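PDB 5KYO: Cyp101j2 from Sphingobium yanoikuyae, which is a haem-dependent cytochrome P450 monooxygenase associated with the hydroxylation of 1,8-cineole. Local coordinates for residues A[395-407]-A[418-430]. Sequence-based numbering, arbitrary orientation.
Sequences EWFARIPEFRIED and VGSVKPFVLEWPV
Arg404 and Glu427 run side by side on one face of a short antiparallel pairing, while the opposite side of the same strands is greasy. Strand 425-427, near the C-terminus of this P450, is the middle of three, between 169-171 and 404-405. The two backbones form the hydrogen-bonded pair, Arg404 N to Glu427 O at 3.0 Å and Glu427 N to Arg404 O at 2.9 Å. Both side chains leave with CG between the backbone N and the carbonyl carbon (chi1 70° and 63°) and then extend. Arg404 meets the carboxylate side-on: NE lies 2.8 Å from Glu427 OE2, and NH2 makes a longer, more bent bond to the same oxygen, which sits in the guanidinium plane. Asp407 N lies 3.1 Å from Glu427 OE2, above the carboxylate plane, so three donors converge on one atom. With an alanine at Glu427, the guanidinium of Arg404 would probably be free to turn, and Asp407 N would lose this acceptor. The other oxygen, OE1, shares a water with Glu406 OE2, which also pairs with Arg169; water and arginine probably ease the repulsion between the carboxylates.

On the buried side, Ile400 lays CG2 and CD1 over one face of the Trp428 ring; CG2 makes the CH-pi contact, 4.0 Å from the five-membered ring's centroid. Trp428 NE1 bonds to Arg165 O, satisfying the indole's one polar atom. Leu426 CD1 touches Trp396 CZ2 at 3.8 Å and also Phe403 CD2. Branched aliphatics thus lie against flat rings: ion pair and backbone bonds join the strands, while apolar contacts pack Leu426 and Trp428 against Trp396 of helix 382-399 and Ile400.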
loop_
_atom_site.group_PDB
_atom_site.type_symbol
_atom_site.label_atom_id
_atom_site.label_comp_id
_atom_site.label_asym_id
_atom_site.label_seq_id
_atom_site.Cartn_x
_atom_site.Cartn_y
_atom_site.Cartn_z
ATOM N N GLU A 395 1.683 12.588 17.971
ATOM C CA GLU A 395 2.625 12.206 19.028
ATOM C C GLU A 395 4.089 12.493 18.691
ATOM O O GLU A 395 4.870 12.765 19.594
ATOM C CB GLU A 395 2.474 10.727 19.380
ATOM C CG GLU A 395 1.079 10.375 19.855
ATOM C CD GLU A 395 0.661 11.135 21.114
ATOM O OE1 GLU A 395 1.541 11.582 21.877
ATOM O OE2 GLU A 395 -0.553 11.273 21.345
ATOM N N TRP A 396 4.478 12.396 17.419
ATOM C CA TRP A 396 5.848 12.691 17.066
ATOM C C TRP A 396 6.085 14.181 17.330
ATOM O O TRP A 396 7.030 14.555 18.031
ATOM C CB TRP A 396 6.174 12.328 15.594
ATOM C CG TRP A 396 7.657 12.460 15.302
ATOM C CD1 TRP A 396 8.354 13.620 15.108
ATOM C CD2 TRP A 396 8.615 11.400 15.198
ATOM N NE1 TRP A 396 9.678 13.348 14.898
ATOM C CE2 TRP A 396 9.869 11.992 14.960
ATOM C CE3 TRP A 396 8.537 10.008 15.305
ATOM C CZ2 TRP A 396 11.030 11.244 14.796
ATOM C CZ3 TRP A 396 9.701 9.267 15.144
ATOM C CH2 TRP A 396 10.924 9.886 14.890
ATOM N N PHE A 397 5.210 15.036 16.803
ATOM C CA PHE A 397 5.461 16.476 16.904
ATOM C C PHE A 397 5.327 17.000 18.341
ATOM O O PHE A 397 5.915 18.020 18.678
ATOM C CB PHE A 397 4.544 17.255 15.961
ATOM C CG PHE A 397 5.107 17.373 14.569
ATOM C CD1 PHE A 397 6.126 18.272 14.300
ATOM C CD2 PHE A 397 4.668 16.534 13.563
ATOM C CE1 PHE A 397 6.658 18.370 13.025
ATOM C CE2 PHE A 397 5.203 16.611 12.289
ATOM C CZ PHE A 397 6.194 17.518 12.014
ATOM N N ALA A 398 4.594 16.293 19.195
ATOM C CA ALA A 398 4.536 16.692 20.600
ATOM C C ALA A 398 5.892 16.514 21.289
ATOM O O ALA A 398 6.220 17.275 22.214
ATOM C CB ALA A 398 3.472 15.907 21.354
ATOM N N ARG A 399 6.653 15.515 20.844
ATOM C CA ARG A 399 7.857 15.050 21.529
ATOM C C ARG A 399 9.188 15.392 20.850
ATOM O O ARG A 399 10.175 15.642 21.532
ATOM C CB ARG A 399 7.788 13.520 21.725
ATOM C CG ARG A 399 6.608 13.085 22.607
ATOM C CD ARG A 399 6.361 11.571 22.677
ATOM N NE ARG A 399 5.456 11.301 23.811
ATOM C CZ ARG A 399 4.149 11.484 23.739
ATOM N NH1 ARG A 399 3.632 11.896 22.589
ATOM N NH2 ARG A 399 3.355 11.274 24.795
ATOM N N ILE A 400 9.216 15.334 19.521
ATOM C CA ILE A 400 10.382 15.676 18.703
ATOM C C ILE A 400 9.927 16.634 17.604
ATOM O O ILE A 400 9.742 16.241 16.457
ATOM C CB ILE A 400 11.047 14.402 18.094
ATOM C CG1 ILE A 400 11.320 13.365 19.202
ATOM C CG2 ILE A 400 12.336 14.747 17.343
ATOM C CD1 ILE A 400 11.625 11.950 18.696
ATOM N N PRO A 401 9.722 17.915 17.977
ATOM C CA PRO A 401 9.189 18.916 17.056
ATOM C C PRO A 401 10.161 19.170 15.918
ATOM O O PRO A 401 9.705 19.434 14.802
ATOM C CB PRO A 401 9.024 20.163 17.933
ATOM C CG PRO A 401 9.925 19.932 19.121
ATOM C CD PRO A 401 9.889 18.447 19.340
ATOM N N GLU A 402 11.459 19.065 16.205
ATOM C CA GLU A 402 12.492 19.501 15.271
ATOM C C GLU A 402 13.537 18.406 15.043
ATOM O O GLU A 402 14.173 17.907 15.967
ATOM C CB GLU A 402 13.154 20.793 15.764
ATOM C CG GLU A 402 14.422 21.247 14.947
ATOM C CD GLU A 402 14.130 21.790 13.552
ATOM O OE1 GLU A 402 12.963 22.060 13.237
ATOM O OE2 GLU A 402 15.097 21.954 12.752
ATOM N N PHE A 403 13.717 18.051 13.785
ATOM C CA PHE A 403 14.558 16.936 13.421
ATOM C C PHE A 403 14.952 17.097 11.963
ATOM O O PHE A 403 14.396 17.941 11.274
ATOM C CB PHE A 403 13.814 15.607 13.638
ATOM C CG PHE A 403 12.460 15.561 12.976
ATOM C CD1 PHE A 403 11.357 16.143 13.578
ATOM C CD2 PHE A 403 12.299 14.941 11.740
ATOM C CE1 PHE A 403 10.125 16.114 12.967
ATOM C CE2 PHE A 403 11.059 14.893 11.130
ATOM C CZ PHE A 403 9.974 15.483 11.735
ATOM N N ARG A 404 15.872 16.262 11.503
ATOM C CA ARG A 404 16.238 16.253 10.092
ATOM C C ARG A 404 16.958 14.957 9.761
ATOM O O ARG A 404 17.282 14.190 10.650
ATOM C CB ARG A 404 17.132 17.449 9.766
ATOM C CG ARG A 404 18.516 17.319 10.378
ATOM C CD ARG A 404 19.500 18.307 9.775
ATOM N NE ARG A 404 20.885 17.923 10.056
ATOM C CZ ARG A 404 21.953 18.595 9.627
ATOM N NH1 ARG A 404 21.786 19.696 8.910
ATOM N NH2 ARG A 404 23.180 18.175 9.931
ATOM N N ILE A 405 17.212 14.710 8.483
ATOM C CA ILE A 405 18.028 13.560 8.103
ATOM C C ILE A 405 19.412 13.724 8.698
ATOM O O ILE A 405 19.954 14.823 8.654
ATOM C CB ILE A 405 18.158 13.421 6.565
ATOM C CG1 ILE A 405 16.777 13.397 5.901
ATOM C CG2 ILE A 405 18.963 12.159 6.228
ATOM C CD1 ILE A 405 15.945 12.187 6.263
ATOM N N GLU A 406 19.994 12.660 9.246
ATOM C CA GLU A 406 21.326 12.785 9.824
ATOM C C GLU A 406 22.288 13.256 8.750
ATOM O O GLU A 406 22.279 12.733 7.633
ATOM C CB GLU A 406 21.814 11.478 10.436
ATOM C CG GLU A 406 23.179 11.601 11.133
ATOM C CD GLU A 406 23.465 10.415 12.047
ATOM O OE1 GLU A 406 23.652 9.298 11.536
ATOM O OE2 GLU A 406 23.489 10.592 13.278
ATOM N N ASP A 407 23.066 14.278 9.111
ATOM C CA ASP A 407 24.055 14.916 8.256
ATOM C C ASP A 407 23.418 15.458 6.984
ATOM O O ASP A 407 24.110 15.745 5.997
ATOM C CB ASP A 407 25.183 13.925 7.958
ATOM C CG ASP A 407 25.917 13.487 9.229
ATOM O OD1 ASP A 407 26.162 14.356 10.095
ATOM O OD2 ASP A 407 26.239 12.289 9.376
ATOM N N VAL A 418 5.096 -1.915 -3.766
ATOM C CA VAL A 418 4.977 -0.765 -2.872
ATOM C C VAL A 418 6.335 -0.042 -2.883
ATOM O O VAL A 418 7.354 -0.581 -2.434
ATOM C CB VAL A 418 4.555 -1.153 -1.428
ATOM C CG1 VAL A 418 4.283 0.078 -0.644
ATOM C CG2 VAL A 418 3.287 -2.043 -1.447
ATOM N N GLY A 419 6.347 1.155 -3.462
ATOM C CA GLY A 419 7.540 1.998 -3.468
ATOM C C GLY A 419 7.970 2.379 -2.070
ATOM O O GLY A 419 7.180 2.242 -1.127
ATOM N N SER A 420 9.206 2.871 -1.939
ATOM C CA SER A 420 9.803 3.198 -0.638
ATOM C C SER A 420 11.002 4.149 -0.728
ATOM O O SER A 420 11.688 4.220 -1.746
ATOM C CB SER A 420 10.266 1.933 0.084
ATOM O OG SER A 420 11.223 1.216 -0.686
ATOM N N VAL A 421 11.222 4.877 0.363
ATOM C CA VAL A 421 12.490 5.535 0.650
ATOM C C VAL A 421 13.312 4.477 1.384
ATOM O O VAL A 421 12.827 3.866 2.338
ATOM C CB VAL A 421 12.317 6.805 1.554
ATOM C CG1 VAL A 421 13.639 7.529 1.747
ATOM C CG2 VAL A 421 11.241 7.736 1.028
ATOM N N LYS A 422 14.521 4.211 0.919
ATOM C CA LYS A 422 15.414 3.289 1.608
ATOM C C LYS A 422 15.722 3.830 3.016
ATOM O O LYS A 422 15.696 5.069 3.234
ATOM C CB LYS A 422 16.696 3.076 0.795
ATOM C CG LYS A 422 16.447 2.497 -0.592
ATOM C CD LYS A 422 17.742 2.099 -1.264
ATOM C CE LYS A 422 17.525 1.517 -2.664
ATOM N NZ LYS A 422 18.791 1.615 -3.453
ATOM N N PRO A 423 15.991 2.914 3.972
ATOM C CA PRO A 423 16.129 3.238 5.399
ATOM C C PRO A 423 16.965 4.480 5.662
ATOM O O PRO A 423 18.072 4.609 5.144
ATOM C CB PRO A 423 16.804 1.991 5.974
ATOM C CG PRO A 423 16.244 0.876 5.145
ATOM C CD PRO A 423 16.058 1.450 3.745
ATOM N N PHE A 424 16.426 5.398 6.450
ATOM C CA PHE A 424 17.142 6.648 6.712
ATOM C C PHE A 424 17.218 6.917 8.207
ATOM O O PHE A 424 16.446 6.379 8.989
ATOM C CB PHE A 424 16.464 7.816 5.988
ATOM C CG PHE A 424 15.004 7.983 6.333
ATOM C CD1 PHE A 424 14.021 7.275 5.642
ATOM C CD2 PHE A 424 14.609 8.849 7.349
ATOM C CE1 PHE A 424 12.670 7.431 5.967
ATOM C CE2 PHE A 424 13.267 9.021 7.667
ATOM C CZ PHE A 424 12.295 8.299 6.983
ATOM N N VAL A 425 18.160 7.766 8.593
ATOM C CA VAL A 425 18.378 8.082 9.986
ATOM C C VAL A 425 17.944 9.524 10.231
ATOM O O VAL A 425 18.280 10.439 9.445
ATOM C CB VAL A 425 19.867 7.870 10.367
ATOM C CG1 VAL A 425 20.200 8.476 11.723
ATOM C CG2 VAL A 425 20.202 6.372 10.344
ATOM N N LEU A 426 17.178 9.716 11.301
ATOM C CA LEU A 426 16.768 11.044 11.744
ATOM C C LEU A 426 17.568 11.434 12.968
ATOM O O LEU A 426 17.986 10.579 13.721
ATOM C CB LEU A 426 15.280 11.084 12.077
ATOM C CG LEU A 426 14.264 10.834 10.962
ATOM C CD1 LEU A 426 12.837 10.941 11.513
ATOM C CD2 LEU A 426 14.493 11.821 9.813
ATOM N N GLU A 427 17.796 12.734 13.142
ATOM C CA GLU A 427 18.538 13.252 14.284
ATOM C C GLU A 427 17.816 14.468 14.804
ATOM O O GLU A 427 17.143 15.175 14.044
ATOM C CB GLU A 427 19.984 13.611 13.910
ATOM C CG GLU A 427 20.101 14.717 12.881
ATOM C CD GLU A 427 21.551 15.171 12.655
ATOM O OE1 GLU A 427 22.405 14.938 13.533
ATOM O OE2 GLU A 427 21.842 15.747 11.583
ATOM N N TRP A 428 17.948 14.701 16.110
ATOM C CA TRP A 428 17.295 15.827 16.786
ATOM C C TRP A 428 18.141 16.279 17.967
ATOM O O TRP A 428 18.960 15.511 18.465
ATOM C CB TRP A 428 15.881 15.444 17.265
ATOM C CG TRP A 428 15.821 14.222 18.070
ATOM C CD1 TRP A 428 15.908 14.114 19.447
ATOM C CD2 TRP A 428 15.580 12.881 17.593
ATOM N NE1 TRP A 428 15.764 12.796 19.819
ATOM C CE2 TRP A 428 15.570 12.029 18.704
ATOM C CE3 TRP A 428 15.390 12.348 16.315
ATOM C CZ2 TRP A 428 15.375 10.641 18.590
ATOM C CZ3 TRP A 428 15.199 10.976 16.198
ATOM C CH2 TRP A 428 15.201 10.140 17.328
ATOM N N PRO A 429 17.956 17.535 18.415
ATOM C CA PRO A 429 18.705 17.980 19.589
ATOM C C PRO A 429 18.221 17.283 20.859
ATOM O O PRO A 429 17.029 17.031 21.004
ATOM C CB PRO A 429 18.443 19.499 19.624
ATOM C CG PRO A 429 17.153 19.674 18.908
ATOM C CD PRO A 429 17.146 18.622 17.831
ATOM N N VAL A 430 19.186 16.968 21.723
ATOM C CA VAL A 430 19.064 16.246 22.989
ATOM C C VAL A 430 18.040 15.128 22.962
ATOM O O VAL A 430 18.312 14.070 22.384
ATOM C CB VAL A 430 18.785 17.233 24.121
ATOM C CG1 VAL A 430 18.727 16.551 25.442
ATOM C CG2 VAL A 430 19.911 18.182 24.164
HETATM O O HOH W 1 23.459 12.595 14.797
#